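Local structure of uncharacterized DUF364 family protein (Pyrococcus horikoshii, 3NPG) at residues 31-45 / 223-235. The protein is of unknown function but may take part in heavy-metal chelation, and contains a Rossmann-like domain. Sequence-based numbering, arbitrary orientation.
Sequences PYTWVLVEGIEGRAL and IEKALVKLKLGSF. With ACT (acetate ion), chain E.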
# COMPACT_ATOMS: atom_id res chain seq x y z
N PRO A 31 6.40 -16.29 -6.37
CA PRO A 31 5.54 -15.28 -7.04
C PRO A 31 4.27 -15.87 -7.65
O PRO A 31 3.31 -15.14 -7.92
CB PRO A 31 6.47 -14.70 -8.11
CG PRO A 31 7.38 -15.84 -8.47
CD PRO A 31 7.59 -16.61 -7.19
N TYR A 32 4.24 -17.20 -7.85
CA TYR A 32 3.13 -17.86 -8.52
C TYR A 32 2.51 -18.96 -7.70
O TYR A 32 3.22 -19.72 -7.03
CB TYR A 32 3.56 -18.40 -9.89
CG TYR A 32 3.68 -17.32 -10.94
CD1 TYR A 32 4.84 -16.56 -11.06
CD2 TYR A 32 2.62 -17.02 -11.78
CE1 TYR A 32 4.93 -15.52 -11.98
CE2 TYR A 32 2.70 -16.00 -12.72
CZ TYR A 32 3.86 -15.25 -12.81
OH TYR A 32 3.95 -14.23 -13.73
N THR A 33 1.17 -19.08 -7.79
CA THR A 33 0.42 -20.21 -7.27
C THR A 33 0.45 -21.27 -8.35
O THR A 33 0.31 -20.93 -9.53
CB THR A 33 -1.03 -19.78 -6.94
OG1 THR A 33 -1.01 -18.83 -5.88
CG2 THR A 33 -1.92 -20.95 -6.58
N TRP A 34 0.73 -22.52 -7.99
CA TRP A 34 0.83 -23.58 -8.98
C TRP A 34 -0.01 -24.79 -8.65
O TRP A 34 -0.27 -25.06 -7.48
CB TRP A 34 2.29 -23.97 -9.23
CG TRP A 34 3.02 -24.39 -8.00
CD1 TRP A 34 3.80 -23.60 -7.20
CD2 TRP A 34 3.09 -25.71 -7.46
NE1 TRP A 34 4.34 -24.35 -6.18
CE2 TRP A 34 3.93 -25.65 -6.32
CE3 TRP A 34 2.52 -26.94 -7.81
CZ2 TRP A 34 4.20 -26.78 -5.54
CZ3 TRP A 34 2.78 -28.05 -7.03
CH2 TRP A 34 3.61 -27.96 -5.91
N VAL A 35 -0.44 -25.52 -9.68
CA VAL A 35 -1.20 -26.75 -9.54
C VAL A 35 -0.59 -27.81 -10.46
O VAL A 35 -0.48 -27.58 -11.67
CB VAL A 35 -2.72 -26.53 -9.83
CG1 VAL A 35 -3.44 -27.86 -10.03
CG2 VAL A 35 -3.39 -25.72 -8.71
N LEU A 36 -0.13 -28.92 -9.88
CA LEU A 36 0.46 -30.02 -10.64
C LEU A 36 -0.59 -31.12 -10.87
O LEU A 36 -1.24 -31.56 -9.91
CB LEU A 36 1.69 -30.59 -9.89
CG LEU A 36 2.50 -31.66 -10.63
CD1 LEU A 36 3.02 -31.14 -11.97
CD2 LEU A 36 3.65 -32.15 -9.76
N VAL A 37 -0.82 -31.49 -12.14
CA VAL A 37 -1.81 -32.53 -12.48
C VAL A 37 -1.17 -33.69 -13.23
O VAL A 37 -0.07 -33.55 -13.76
CB VAL A 37 -3.04 -31.95 -13.25
CG1 VAL A 37 -3.79 -30.92 -12.41
CG2 VAL A 37 -2.63 -31.36 -14.61
N GLU A 38 -1.87 -34.84 -13.30
CA GLU A 38 -1.36 -36.02 -14.00
C GLU A 38 -2.46 -36.73 -14.78
O GLU A 38 -3.56 -36.95 -14.25
CB GLU A 38 -0.67 -36.98 -13.03
CG GLU A 38 0.06 -38.13 -13.71
CD GLU A 38 0.91 -38.98 -12.79
OE1 GLU A 38 0.53 -39.15 -11.60
OE2 GLU A 38 1.94 -39.51 -13.25
N GLY A 39 -2.14 -37.12 -16.01
CA GLY A 39 -3.03 -37.89 -16.86
C GLY A 39 -2.36 -39.15 -17.37
O GLY A 39 -1.26 -39.51 -16.91
N ILE A 40 -2.99 -39.82 -18.33
CA ILE A 40 -2.45 -41.05 -18.92
C ILE A 40 -1.18 -40.78 -19.76
O ILE A 40 -0.28 -41.62 -19.80
CB ILE A 40 -3.56 -41.80 -19.72
CG1 ILE A 40 -4.63 -42.43 -18.77
CG2 ILE A 40 -2.99 -42.83 -20.66
CD1 ILE A 40 -4.10 -43.62 -17.80
N GLU A 41 -1.08 -39.57 -20.35
CA GLU A 41 0.07 -39.18 -21.18
C GLU A 41 1.25 -38.64 -20.36
O GLU A 41 2.39 -38.68 -20.82
CB GLU A 41 -0.34 -38.18 -22.26
CG GLU A 41 -1.18 -38.80 -23.35
CD GLU A 41 -1.89 -37.79 -24.22
OE1 GLU A 41 -1.22 -37.19 -25.10
OE2 GLU A 41 -3.11 -37.58 -24.03
N GLY A 42 0.96 -38.12 -19.17
CA GLY A 42 1.99 -37.57 -18.28
C GLY A 42 1.49 -36.47 -17.36
O GLY A 42 0.29 -36.40 -17.06
N ARG A 43 2.41 -35.59 -16.91
CA ARG A 43 2.08 -34.50 -15.98
C ARG A 43 2.05 -33.13 -16.66
O ARG A 43 2.66 -32.94 -17.72
CB ARG A 43 3.05 -34.49 -14.79
CG ARG A 43 2.84 -35.62 -13.80
CD ARG A 43 3.77 -35.52 -12.62
NE ARG A 43 3.50 -36.56 -11.63
CZ ARG A 43 4.17 -36.70 -10.49
NH1 ARG A 43 5.16 -35.87 -10.19
NH2 ARG A 43 3.86 -37.67 -9.64
N ALA A 44 1.36 -32.15 -16.04
CA ALA A 44 1.28 -30.78 -16.54
C ALA A 44 1.24 -29.80 -15.38
O ALA A 44 0.55 -30.05 -14.38
CB ALA A 44 0.04 -30.60 -17.41
N LEU A 45 1.98 -28.69 -15.50
CA LEU A 45 2.03 -27.70 -14.43
C LEU A 45 1.36 -26.39 -14.86
O LEU A 45 1.74 -25.78 -15.85
CB LEU A 45 3.49 -27.44 -14.00
CG LEU A 45 3.70 -26.61 -12.72
CD1 LEU A 45 3.09 -27.28 -11.51
CD2 LEU A 45 5.16 -26.36 -12.49
N ILE A 223 9.14 -29.94 -15.62
CA ILE A 223 8.27 -29.76 -14.45
C ILE A 223 9.05 -29.78 -13.12
O ILE A 223 8.83 -28.93 -12.26
CB ILE A 223 7.11 -30.80 -14.46
CG1 ILE A 223 6.37 -30.84 -15.84
CG2 ILE A 223 6.15 -30.59 -13.28
CD1 ILE A 223 5.42 -29.68 -16.15
N GLU A 224 9.97 -30.77 -12.96
CA GLU A 224 10.74 -30.92 -11.72
C GLU A 224 11.63 -29.71 -11.43
O GLU A 224 11.61 -29.20 -10.31
CB GLU A 224 11.58 -32.22 -11.76
CG GLU A 224 10.74 -33.49 -11.65
CD GLU A 224 9.97 -33.65 -10.35
OE1 GLU A 224 10.55 -33.35 -9.27
OE2 GLU A 224 8.80 -34.09 -10.40
N LYS A 225 12.39 -29.24 -12.44
CA LYS A 225 13.29 -28.09 -12.28
C LYS A 225 12.51 -26.78 -12.05
O LYS A 225 12.93 -25.94 -11.26
CB LYS A 225 14.24 -27.96 -13.47
CG LYS A 225 15.31 -29.03 -13.52
CD LYS A 225 16.43 -28.65 -14.48
CE LYS A 225 17.50 -29.72 -14.56
NZ LYS A 225 18.66 -29.27 -15.37
N ALA A 226 11.35 -26.62 -12.74
CA ALA A 226 10.49 -25.44 -12.60
C ALA A 226 9.82 -25.38 -11.22
O ALA A 226 9.69 -24.30 -10.65
CB ALA A 226 9.44 -25.41 -13.70
N LEU A 227 9.41 -26.56 -10.66
CA LEU A 227 8.82 -26.64 -9.32
C LEU A 227 9.81 -26.24 -8.25
O LEU A 227 9.44 -25.58 -7.28
CB LEU A 227 8.29 -28.06 -9.04
CG LEU A 227 6.90 -28.37 -9.55
CD1 LEU A 227 6.57 -29.83 -9.35
CD2 LEU A 227 5.86 -27.51 -8.87
N VAL A 228 11.09 -26.62 -8.42
CA VAL A 228 12.16 -26.25 -7.50
C VAL A 228 12.29 -24.73 -7.44
O VAL A 228 12.34 -24.16 -6.35
CB VAL A 228 13.51 -26.94 -7.89
CG1 VAL A 228 14.69 -26.30 -7.18
CG2 VAL A 228 13.45 -28.44 -7.61
N LYS A 229 12.26 -24.07 -8.60
CA LYS A 229 12.37 -22.61 -8.67
C LYS A 229 11.10 -21.92 -8.17
O LYS A 229 11.20 -20.90 -7.48
CB LYS A 229 12.72 -22.15 -10.10
CG LYS A 229 14.04 -22.75 -10.64
CD LYS A 229 15.28 -22.14 -9.96
CE LYS A 229 16.55 -22.70 -10.55
NZ LYS A 229 17.75 -22.23 -9.81
N LEU A 230 9.90 -22.49 -8.48
CA LEU A 230 8.62 -21.92 -7.99
C LEU A 230 8.58 -21.95 -6.47
O LEU A 230 8.16 -20.97 -5.84
CB LEU A 230 7.41 -22.68 -8.56
CG LEU A 230 7.00 -22.34 -10.00
CD1 LEU A 230 5.96 -23.30 -10.48
CD2 LEU A 230 6.47 -20.92 -10.10
N LYS A 231 9.04 -23.07 -5.87
CA LYS A 231 9.09 -23.24 -4.41
C LYS A 231 10.15 -22.33 -3.79
O LYS A 231 9.99 -21.91 -2.64
CB LYS A 231 9.38 -24.71 -4.05
CG LYS A 231 8.19 -25.63 -4.26
CD LYS A 231 8.62 -27.08 -4.32
CE LYS A 231 7.43 -28.01 -4.29
NZ LYS A 231 7.77 -29.36 -4.79
N LEU A 232 11.22 -22.00 -4.55
CA LEU A 232 12.30 -21.11 -4.08
C LEU A 232 11.94 -19.63 -4.24
O LEU A 232 12.64 -18.77 -3.72
CB LEU A 232 13.62 -21.42 -4.81
CG LEU A 232 14.42 -22.62 -4.29
CD1 LEU A 232 15.45 -23.05 -5.28
CD2 LEU A 232 15.07 -22.29 -2.95
N GLY A 233 10.85 -19.35 -4.97
CA GLY A 233 10.39 -17.99 -5.21
C GLY A 233 11.18 -17.27 -6.28
O GLY A 233 11.28 -16.04 -6.26
N SER A 234 11.76 -18.03 -7.23
CA SER A 234 12.57 -17.48 -8.33
C SER A 234 11.77 -17.50 -9.63
O SER A 234 11.46 -18.58 -10.13
CB SER A 234 13.86 -18.27 -8.49
OG SER A 234 14.68 -17.74 -9.52
N PHE A 235 11.41 -16.32 -10.16
CA PHE A 235 10.64 -16.25 -11.39
C PHE A 235 11.47 -16.61 -12.61
O PHE A 235 11.04 -17.44 -13.42
CB PHE A 235 9.97 -14.88 -11.58
CG PHE A 235 9.27 -14.74 -12.91
CD1 PHE A 235 8.12 -15.46 -13.19
CD2 PHE A 235 9.81 -13.94 -13.91
CE1 PHE A 235 7.50 -15.37 -14.44
CE2 PHE A 235 9.19 -13.85 -15.16
CZ PHE A 235 8.04 -14.57 -15.42
C ACT E . 1.04 -12.99 -15.16
O ACT E . -0.13 -12.98 -15.35
OXT ACT E . 1.51 -13.88 -14.54
CH3 ACT E . 1.92 -11.86 -15.70
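With chi1 at 56°, Trp34 carries CG between its backbone N and carbonyl carbon, and the indole is presented to Leu227, whose own CG lies anti to the carbonyl carbon and which, with chi2 near 180° as well, sets CD2 over the six-membered ring. This CH-pi contact belongs to a helix laid on a beta-hairpin: helix 223-232, which follows a strand of the seven-stranded mixed sheet, covers one side of strands 32-38 and 43-49 of the separate three-stranded antiparallel sheet. The case illustrates how alternation along a strand sorts side chains. Tyr32, Trp34 and Leu36 point to the helix, whereas Thr33 and Val35 face the other way, toward helix 79-96.

Leu227 divides its branches. Leu227 CD2 stands 3.4 Å from the centroid of the Trp34 six-membered ring, 5° off its normal, while Leu227 CD1 meets Leu36 CD2 at 3.8 Å. One turn on, Leu230 does likewise, CD1 lying 3.7 Å from Leu45 CD2 and CD2 touching Tyr32 CB. At the start of the helix Ile223 lies against both strands, CG2 reaching Leu36 CD1 and CD1 resting 3.7 Å from Leu45 CB. The extended chain of Lys231 approaches the six-membered ring obliquely, CE 3.7 Å from Trp34 CZ2, near Phe26 of the second subunit.

No hydrogen bond spans the two segments, so apolar fit carries the contact. At the exposed margin Arg43 NH1 and Glu224 OE2 are 4.1 Å apart, attracted at most loosely. Where the helix ends, Gly233 closes it in a Schellman motif, and cis-Pro31 lays its CD beside the glycine CA. Beyond, the Tyr32 and Phe235 rings meet rim to rim, planes at 24°, and Tyr32 OH donates a 2.6 Å hydrogen bond to OXT of an acetate ion, probably from the crystallisation liquor, that is also hydrogen-bonded to Thr199 OG1.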